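PDB 6ER1: centrosome-associated zinc finger protein CP190 from Drosophila melanogaster, which plays a central role in organising chromatin domains and their boundaries, recruited by insulator DNA-binding proteins, and homodimerizes through its N-terminal BTB domain. Local coordinates for residues Q40-S45 with E80-V85; V90-T95 with M115-L120; K107-A112 with K122-H127. One frame throughout, in Å; residues are numbered along the deposited sequence.

Interaction 1 of 3, residues Q40-S45 with E80-V85; sequences QFRDNS and EFQADV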
# COMPACT_ATOMS: atom_id res chain seq x y z
N GLN A 40 -18.20 5.21 6.89
CA GLN A 40 -19.23 5.22 7.92
C GLN A 40 -20.53 4.59 7.44
O GLN A 40 -21.07 5.01 6.40
CB GLN A 40 -19.46 6.63 8.45
CG GLN A 40 -20.44 6.65 9.62
CD GLN A 40 -20.40 7.93 10.40
OE1 GLN A 40 -19.33 8.42 10.75
NE2 GLN A 40 -21.57 8.49 10.67
N PHE A 41 -21.03 3.64 8.25
CA PHE A 41 -22.26 2.91 7.97
C PHE A 41 -23.49 3.57 8.61
O PHE A 41 -23.36 4.48 9.43
CB PHE A 41 -22.06 1.44 8.34
CG PHE A 41 -20.92 0.81 7.62
CD1 PHE A 41 -20.99 0.61 6.26
CD2 PHE A 41 -19.79 0.41 8.29
CE1 PHE A 41 -19.93 0.02 5.57
CE2 PHE A 41 -18.75 -0.20 7.64
CZ PHE A 41 -18.80 -0.39 6.26
N ARG A 42 -24.67 3.10 8.22
CA ARG A 42 -25.94 3.70 8.67
C ARG A 42 -26.10 3.62 10.19
O ARG A 42 -26.69 4.53 10.81
CB ARG A 42 -27.15 3.05 7.98
CG ARG A 42 -27.29 3.40 6.50
CD ARG A 42 -28.62 2.90 5.93
NE ARG A 42 -29.75 3.72 6.37
CZ ARG A 42 -31.02 3.52 6.00
NH1 ARG A 42 -31.97 4.30 6.47
NH2 ARG A 42 -31.34 2.55 5.15
N ASP A 43 -25.55 2.55 10.78
CA ASP A 43 -25.57 2.35 12.25
C ASP A 43 -24.50 3.19 13.02
O ASP A 43 -24.35 3.06 14.24
CB ASP A 43 -25.49 0.82 12.57
CG ASP A 43 -24.15 0.17 12.16
OD1 ASP A 43 -23.24 0.89 11.70
OD2 ASP A 43 -24.03 -1.08 12.37
N ASN A 44 -23.77 4.03 12.28
CA ASN A 44 -22.70 4.96 12.75
C ASN A 44 -21.37 4.26 13.02
O ASN A 44 -20.40 4.92 13.41
CB ASN A 44 -23.12 5.86 13.93
CG ASN A 44 -24.36 6.69 13.63
OD1 ASN A 44 -24.52 7.25 12.54
ND2 ASN A 44 -25.25 6.78 14.60
N SER A 45 -21.29 2.95 12.76
CA SER A 45 -20.02 2.24 12.89
C SER A 45 -19.10 2.64 11.73
O SER A 45 -19.54 3.17 10.71
CB SER A 45 -20.20 0.72 12.94
OG SER A 45 -20.69 0.22 11.73
N GLU A 80 -27.10 1.17 -0.35
CA GLU A 80 -26.88 -0.14 -0.97
C GLU A 80 -25.50 -0.71 -0.72
O GLU A 80 -25.21 -1.80 -1.23
CB GLU A 80 -27.11 -0.11 -2.50
CG GLU A 80 -26.04 0.59 -3.38
CD GLU A 80 -26.31 2.06 -3.54
OE1 GLU A 80 -26.97 2.67 -2.65
OE2 GLU A 80 -25.82 2.61 -4.55
N PHE A 81 -24.65 -0.02 0.07
CA PHE A 81 -23.25 -0.40 0.20
C PHE A 81 -22.87 -0.33 1.67
O PHE A 81 -22.15 0.56 2.13
CB PHE A 81 -22.41 0.55 -0.68
CG PHE A 81 -21.01 0.09 -0.96
CD1 PHE A 81 -20.76 -1.06 -1.67
CD2 PHE A 81 -19.92 0.89 -0.59
CE1 PHE A 81 -19.47 -1.43 -2.01
CE2 PHE A 81 -18.63 0.52 -0.94
CZ PHE A 81 -18.40 -0.66 -1.63
N GLN A 82 -23.46 -1.25 2.44
CA GLN A 82 -23.27 -1.30 3.90
C GLN A 82 -22.35 -2.43 4.29
O GLN A 82 -21.73 -3.11 3.44
CB GLN A 82 -24.65 -1.39 4.57
CG GLN A 82 -25.45 -0.14 4.29
CD GLN A 82 -24.93 1.08 5.05
OE1 GLN A 82 -24.78 1.04 6.29
NE2 GLN A 82 -24.72 2.19 4.35
N ALA A 83 -22.16 -2.63 5.59
CA ALA A 83 -21.07 -3.51 6.08
C ALA A 83 -21.20 -4.94 5.59
O ALA A 83 -20.21 -5.63 5.43
CB ALA A 83 -20.95 -3.45 7.60
N ASP A 84 -22.45 -5.42 5.38
CA ASP A 84 -22.60 -6.79 4.89
C ASP A 84 -21.82 -7.15 3.61
O ASP A 84 -21.40 -8.27 3.43
CB ASP A 84 -24.09 -7.22 4.73
CG ASP A 84 -24.88 -6.38 3.77
OD1 ASP A 84 -24.43 -5.25 3.39
OD2 ASP A 84 -25.96 -6.85 3.34
N VAL A 85 -21.71 -6.18 2.71
CA VAL A 85 -20.90 -6.35 1.50
C VAL A 85 -19.53 -5.67 1.61
O VAL A 85 -18.53 -6.26 1.12
CB VAL A 85 -21.63 -5.92 0.20
CG1 VAL A 85 -22.88 -6.77 0.00
CG2 VAL A 85 -21.96 -4.43 0.19
O HOH W 1 -23.82 4.85 5.64
O HOH W 2 -25.43 0.00 8.95
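Phe41 lies against Gln82 and Ala83, and its side chain can be traced outward atom by atom. CB meets the amide oxygen first, 3.4 Å from Gln82 OE1. CG stands beside the backbone N (chi1 -57°), on the side of the helix start. On one flank CD1 and CE1 both lie near the backbone nitrogen of Ala83, CE1 at 3.5 Å from Ala83 N. On the other flank CD2 and CE2 run past the Ala83 methyl, and the tip, CZ, ends 3.9 Å from Ala83 CA. Ala83 CB sits over the ring centre in a CH-pi contact, 3.9 Å from the Phe41 centroid; a side chain as short as alanine lets the ring lie this close to the helix. In the BTB fold this joins the hairpin loop between strands 37-40 and 46-49, a type I turn from Phe41 to Asn44, to the N-terminus of helix 83-95, where Gln82 is the N-cap residue. A bend at chi2 (-72°) swings the Gln82 amide back to the turn. There OE1 accepts an almost straight hydrogen bond (173°) from Arg42 N, 2.8 Å away. One water donates to Gln82 OE1 and accepts from Asp43 N, while another accepts from Gln82 NE2 and donates to Gln40 O. Glutamine suits the site because its amide both accepts and donates; NE2 is also bonded to Pro78 O, which limits rotation of the group. Within the turn, Asp43 OD1 takes bonds from both Ser45 N and Ser45 OG, the former closing an Asx turn.

Interaction 2 of 3, residues V90-T95 with M115-L120; sequences VNFMYT and MNMTVL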
# COMPACT_ATOMS: atom_id res chain seq x y z
N VAL A 90 -13.66 -5.43 1.37
CA VAL A 90 -12.42 -4.80 1.82
C VAL A 90 -11.44 -5.84 2.30
O VAL A 90 -10.21 -5.77 2.02
CB VAL A 90 -12.69 -3.72 2.89
CG1 VAL A 90 -11.41 -3.26 3.60
CG2 VAL A 90 -13.38 -2.52 2.29
N ASN A 91 -11.89 -6.85 3.06
CA ASN A 91 -10.96 -7.87 3.48
C ASN A 91 -10.31 -8.62 2.28
O ASN A 91 -9.10 -8.96 2.31
CB ASN A 91 -11.59 -8.85 4.45
CG ASN A 91 -11.86 -8.26 5.85
OD1 ASN A 91 -11.17 -7.36 6.29
ND2 ASN A 91 -12.79 -8.84 6.56
N PHE A 92 -11.10 -8.84 1.25
CA PHE A 92 -10.60 -9.39 -0.02
C PHE A 92 -9.53 -8.47 -0.62
O PHE A 92 -8.46 -8.97 -1.04
CB PHE A 92 -11.73 -9.61 -1.02
CG PHE A 92 -11.27 -9.93 -2.40
CD1 PHE A 92 -10.73 -11.13 -2.75
CD2 PHE A 92 -11.28 -8.92 -3.32
CE1 PHE A 92 -10.24 -11.35 -4.02
CE2 PHE A 92 -10.81 -9.13 -4.61
CZ PHE A 92 -10.31 -10.36 -4.96
N MET A 93 -9.79 -7.17 -0.61
CA MET A 93 -8.77 -6.26 -1.22
C MET A 93 -7.44 -6.34 -0.51
O MET A 93 -6.36 -6.22 -1.16
CB MET A 93 -9.26 -4.83 -1.21
CG MET A 93 -10.44 -4.60 -2.07
SD MET A 93 -11.15 -2.99 -1.66
CE MET A 93 -11.99 -2.67 -3.04
N TYR A 94 -7.41 -6.58 0.79
CA TYR A 94 -6.17 -6.70 1.58
C TYR A 94 -5.49 -8.06 1.49
O TYR A 94 -4.28 -8.18 1.74
CB TYR A 94 -6.40 -6.37 3.04
CG TYR A 94 -6.47 -4.89 3.33
CD1 TYR A 94 -7.64 -4.17 3.20
CD2 TYR A 94 -5.32 -4.18 3.68
CE1 TYR A 94 -7.69 -2.81 3.42
CE2 TYR A 94 -5.36 -2.82 3.92
CZ TYR A 94 -6.54 -2.12 3.78
OH TYR A 94 -6.61 -0.78 4.05
N THR A 95 -6.23 -9.08 1.09
CA THR A 95 -5.73 -10.45 1.23
C THR A 95 -5.77 -11.36 0.02
O THR A 95 -4.97 -12.31 -0.04
CB THR A 95 -6.51 -11.23 2.34
OG1 THR A 95 -7.86 -11.42 1.95
CG2 THR A 95 -6.46 -10.53 3.68
N MET A 115 -19.62 -1.91 -8.81
CA MET A 115 -18.31 -1.31 -8.57
C MET A 115 -17.42 -1.47 -9.81
O MET A 115 -16.37 -0.81 -9.87
CB MET A 115 -17.56 -2.01 -7.45
CG MET A 115 -18.24 -1.91 -6.09
SD MET A 115 -17.41 -2.94 -4.85
CE MET A 115 -16.00 -1.93 -4.58
N ASN A 116 -17.80 -2.32 -10.72
CA ASN A 116 -16.97 -2.84 -11.82
C ASN A 116 -15.70 -3.36 -11.27
O ASN A 116 -14.58 -3.11 -11.82
CB ASN A 116 -16.73 -1.85 -12.98
CG ASN A 116 -16.33 -2.60 -14.20
OD1 ASN A 116 -16.88 -3.63 -14.56
ND2 ASN A 116 -15.23 -2.07 -14.87
N MET A 117 -15.67 -4.09 -10.19
CA MET A 117 -14.51 -4.64 -9.58
C MET A 117 -14.16 -5.93 -10.25
O MET A 117 -14.43 -7.05 -9.80
CB MET A 117 -14.71 -4.82 -8.06
CG MET A 117 -13.49 -5.24 -7.32
SD MET A 117 -13.84 -5.17 -5.54
CE MET A 117 -12.42 -5.99 -4.89
N THR A 118 -13.46 -5.81 -11.40
CA THR A 118 -13.18 -6.90 -12.26
C THR A 118 -12.53 -8.10 -11.58
O THR A 118 -12.90 -9.27 -11.86
CB THR A 118 -12.27 -6.39 -13.43
OG1 THR A 118 -12.94 -5.27 -14.03
CG2 THR A 118 -12.04 -7.46 -14.47
N VAL A 119 -11.54 -7.84 -10.73
CA VAL A 119 -10.82 -8.94 -10.12
C VAL A 119 -11.77 -9.81 -9.23
O VAL A 119 -11.61 -11.00 -9.16
CB VAL A 119 -9.57 -8.50 -9.36
CG1 VAL A 119 -9.88 -7.63 -8.18
CG2 VAL A 119 -8.63 -9.65 -9.02
N LEU A 120 -12.71 -9.14 -8.59
CA LEU A 120 -13.68 -9.88 -7.72
C LEU A 120 -14.75 -10.58 -8.58
O LEU A 120 -15.17 -11.71 -8.27
CB LEU A 120 -14.28 -8.90 -6.72
CG LEU A 120 -15.33 -9.54 -5.78
CD1 LEU A 120 -14.71 -10.72 -5.06
CD2 LEU A 120 -15.76 -8.42 -4.85
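Phe92 and Met93, on successive positions of helix 83-95, close around the methyl end of Met117, and here, in the Met117 conformer given, one of two modelled, the packing is tightest. Met117 CE reaches the rim of the Phe92 ring in its plane, 3.5 Å from Phe92 CD2 and equally close to CE2. The same methyl lies 3.7 Å from Met93 CG. An extended Met117 side chain, with CG anti to the backbone N (chi1 -173°), spans the gap from the N-cap of helix 118-124. Leu120, three residues on, supplies the ring's face: its CD1 sits over the centre in a CH-pi contact, 4.2 Å from the Phe92 centroid. A looser pair, also buried, is Met93 CE with Met115 CE at 4.4 Å. The partly exposed side belongs to Val119, whose CG1 is in the plane of the Phe92 ring at 4.0 Å from CE2. The flat ring thus receives two methyls at its edge and one over its face. On this side the second subunit adds Trp17, which meets the Phe92 ring and packs on Val119, while its indole nitrogen bonds to Met93 O. The contact therefore joins the centre of the BTB fold to the homodimer interface. Ahead of Met117 the chain leaves helix 105-115 through a Schellman motif at Asn116, whose positive phi turns it toward the new helix. Since the contact is made of apolar groups, methyls, a ring and a thioether sulfur, shape rather than directional bonding sets it, and flexible, unbranched methionines can adjust to a rigid ring.

Interaction 3 of 3, residues K107-A112 with K122-H127; sequences KLLRTA and KLLEAH. With PO4 (phosphate ion), chain B.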
# COMPACT_ATOMS: atom_id res chain seq x y z
N LYS A 107 -25.70 -11.07 -3.75
CA LYS A 107 -25.61 -9.72 -3.36
C LYS A 107 -24.14 -9.28 -3.61
O LYS A 107 -23.95 -8.11 -4.05
CB LYS A 107 -25.95 -9.55 -1.86
CG LYS A 107 -26.28 -8.11 -1.51
CD LYS A 107 -26.85 -7.88 -0.12
CE LYS A 107 -27.08 -6.39 0.08
NZ LYS A 107 -27.74 -6.07 1.37
N LEU A 108 -23.19 -10.09 -3.24
CA LEU A 108 -21.77 -9.73 -3.46
C LEU A 108 -21.54 -9.63 -4.94
O LEU A 108 -20.78 -8.65 -5.34
CB LEU A 108 -20.87 -10.74 -2.81
CG LEU A 108 -20.81 -10.64 -1.29
CD1 LEU A 108 -20.21 -11.92 -0.72
CD2 LEU A 108 -19.97 -9.44 -0.84
N LEU A 109 -22.06 -10.48 -5.78
CA LEU A 109 -21.88 -10.40 -7.24
C LEU A 109 -22.52 -9.17 -7.73
O LEU A 109 -21.85 -8.41 -8.54
CB LEU A 109 -22.39 -11.65 -7.90
CG LEU A 109 -22.24 -11.80 -9.35
CD1 LEU A 109 -20.82 -11.51 -9.82
CD2 LEU A 109 -22.69 -13.14 -9.84
N ARG A 110 -23.72 -8.77 -7.38
CA ARG A 110 -24.32 -7.55 -7.82
C ARG A 110 -23.51 -6.35 -7.34
O ARG A 110 -23.38 -5.35 -8.14
CB ARG A 110 -25.81 -7.43 -7.42
CG ARG A 110 -26.68 -8.44 -8.16
CD ARG A 110 -28.16 -8.33 -7.78
NE ARG A 110 -28.47 -8.68 -6.40
CZ ARG A 110 -28.71 -9.92 -6.00
NH1 ARG A 110 -28.67 -10.94 -6.83
NH2 ARG A 110 -29.03 -10.10 -4.71
N THR A 111 -22.95 -6.35 -6.17
CA THR A 111 -22.17 -5.27 -5.66
C THR A 111 -20.85 -5.20 -6.53
O THR A 111 -20.48 -4.04 -6.91
CB THR A 111 -21.81 -5.41 -4.20
OG1 THR A 111 -23.06 -5.41 -3.45
CG2 THR A 111 -20.98 -4.34 -3.65
N ALA A 112 -20.22 -6.30 -6.78
CA ALA A 112 -18.94 -6.25 -7.60
C ALA A 112 -19.35 -5.75 -8.91
O ALA A 112 -18.47 -4.99 -9.53
CB ALA A 112 -18.39 -7.63 -7.68
N LYS A 122 -14.27 -11.83 -11.57
CA LYS A 122 -13.63 -13.01 -12.07
C LYS A 122 -13.58 -14.11 -11.01
O LYS A 122 -13.82 -15.29 -11.30
CB LYS A 122 -12.22 -12.63 -12.59
CG LYS A 122 -12.30 -11.84 -13.87
CD LYS A 122 -10.93 -11.63 -14.48
CE LYS A 122 -11.00 -10.76 -15.73
NZ LYS A 122 -9.65 -10.21 -16.04
N LEU A 123 -13.26 -13.74 -9.78
CA LEU A 123 -13.23 -14.73 -8.70
C LEU A 123 -14.62 -15.37 -8.45
O LEU A 123 -14.74 -16.59 -8.34
CB LEU A 123 -12.68 -14.07 -7.45
CG LEU A 123 -12.63 -14.98 -6.22
CD1 LEU A 123 -11.78 -16.23 -6.46
CD2 LEU A 123 -12.15 -14.22 -5.02
N LEU A 124 -15.65 -14.53 -8.40
CA LEU A 124 -17.01 -15.02 -8.06
C LEU A 124 -17.56 -15.86 -9.17
O LEU A 124 -18.39 -16.74 -8.94
CB LEU A 124 -17.89 -13.83 -7.80
CG LEU A 124 -17.69 -13.16 -6.44
CD1 LEU A 124 -18.45 -11.86 -6.44
CD2 LEU A 124 -18.10 -14.03 -5.28
N GLU A 125 -17.05 -15.64 -10.39
CA GLU A 125 -17.50 -16.36 -11.57
C GLU A 125 -16.56 -17.51 -11.97
O GLU A 125 -16.79 -18.13 -13.00
CB GLU A 125 -17.64 -15.36 -12.73
CG GLU A 125 -18.70 -14.31 -12.50
CD GLU A 125 -18.71 -13.15 -13.49
OE1 GLU A 125 -17.86 -13.07 -14.41
OE2 GLU A 125 -19.59 -12.28 -13.32
N ALA A 126 -15.57 -17.84 -11.15
CA ALA A 126 -14.55 -18.85 -11.48
C ALA A 126 -15.13 -20.25 -11.52
O ALA A 126 -16.03 -20.58 -10.76
CB ALA A 126 -13.39 -18.82 -10.48
N HIS A 127 -14.57 -21.08 -12.39
CA HIS A 127 -15.04 -22.46 -12.50
C HIS A 127 -13.91 -23.43 -12.76
O HIS A 127 -12.81 -23.04 -13.13
CB HIS A 127 -16.12 -22.56 -13.57
CG HIS A 127 -15.70 -22.06 -14.91
ND1 HIS A 127 -15.06 -22.87 -15.82
CD2 HIS A 127 -15.80 -20.85 -15.49
CE1 HIS A 127 -14.80 -22.17 -16.92
NE2 HIS A 127 -15.24 -20.94 -16.74
P PO4 B . -13.99 -25.77 -17.26
O1 PO4 B . -13.99 -24.81 -18.43
O2 PO4 B . -12.52 -25.89 -16.98
O3 PO4 B . -14.63 -27.07 -17.61
O4 PO4 B . -14.73 -25.20 -16.07
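Leucine packing between consecutive helices makes this contact: Leu124, near the end of helix 118-124, lies on Leu109 and its neighbours in helix 105-115. The two helices form a helical hairpin in the C-terminal part of the BTB domain, joined by the short turn after residue 115. Leu124 presses on backbone as much as on side chains. Its CG stands beside the backbone N, and CD1 is carried outward anti to CA (chi2 170°) until it comes 3.8 Å from Leu109 CA. The same methyl is 4.1 Å from Leu108 C and more loosely 4.4 Å from Ala112 CB, so a single branch fits against one turn of the opposite helix. Alanine at 112 leaves room for the Leu124 methyl against the helix. Leu109 and Leu124 slide past each other in opposite directions, meeting at their CD1 methyls 4.1 Å apart. Toward solvent, Glu125, the first residue beyond the helix, crosses Leu109 at about a right angle and brings OE2 to 3.8 Å from Leu109 CD1. This is van der Waals contact of a carboxylate oxygen with a methyl, at a rim where Glu125 is exposed and its charge can stay in water. Outside the pair, Leu124 also touches Leu98 of strand 97-101, while its carbonyl oxygen accepts from the Tyr105 hydroxyl at the start of the partner helix. A phosphate ion, probably from the crystallisation liquor, lies at the edge of the His127 ring; its separation from ND1 is implausibly short, so the detail is doubtful. On the far side of helix 105-115, Lys107 O accepts from both Thr111 N and Thr111 OG1, which reach it from opposite faces of the carbonyl plane, OG1 at 2.9 Å.

How the interactions relate
Interactions 1 and 2 share helix 83-95: residues 80-85 form its start, near the surface, and residues 90-95 its end, deep in the domain. Interactions 2 and 3 share helix 118-124, lie about 10 Å apart between centres, and touch where Phe92 meets Leu123 and Leu120 meets Ala112. Chemistry follows place. Interaction 1, partly open to water, mixes ring packing with an amide and two waters; interaction 2 is buried and apolar, near the dimer partner; interaction 3 is apolar inside with a charged edge. Between interactions 1 and 3 a salt bridge joins Asp84 OD2 to Lys107 NZ at 2.8 Å, and Phe81 packs on Thr111.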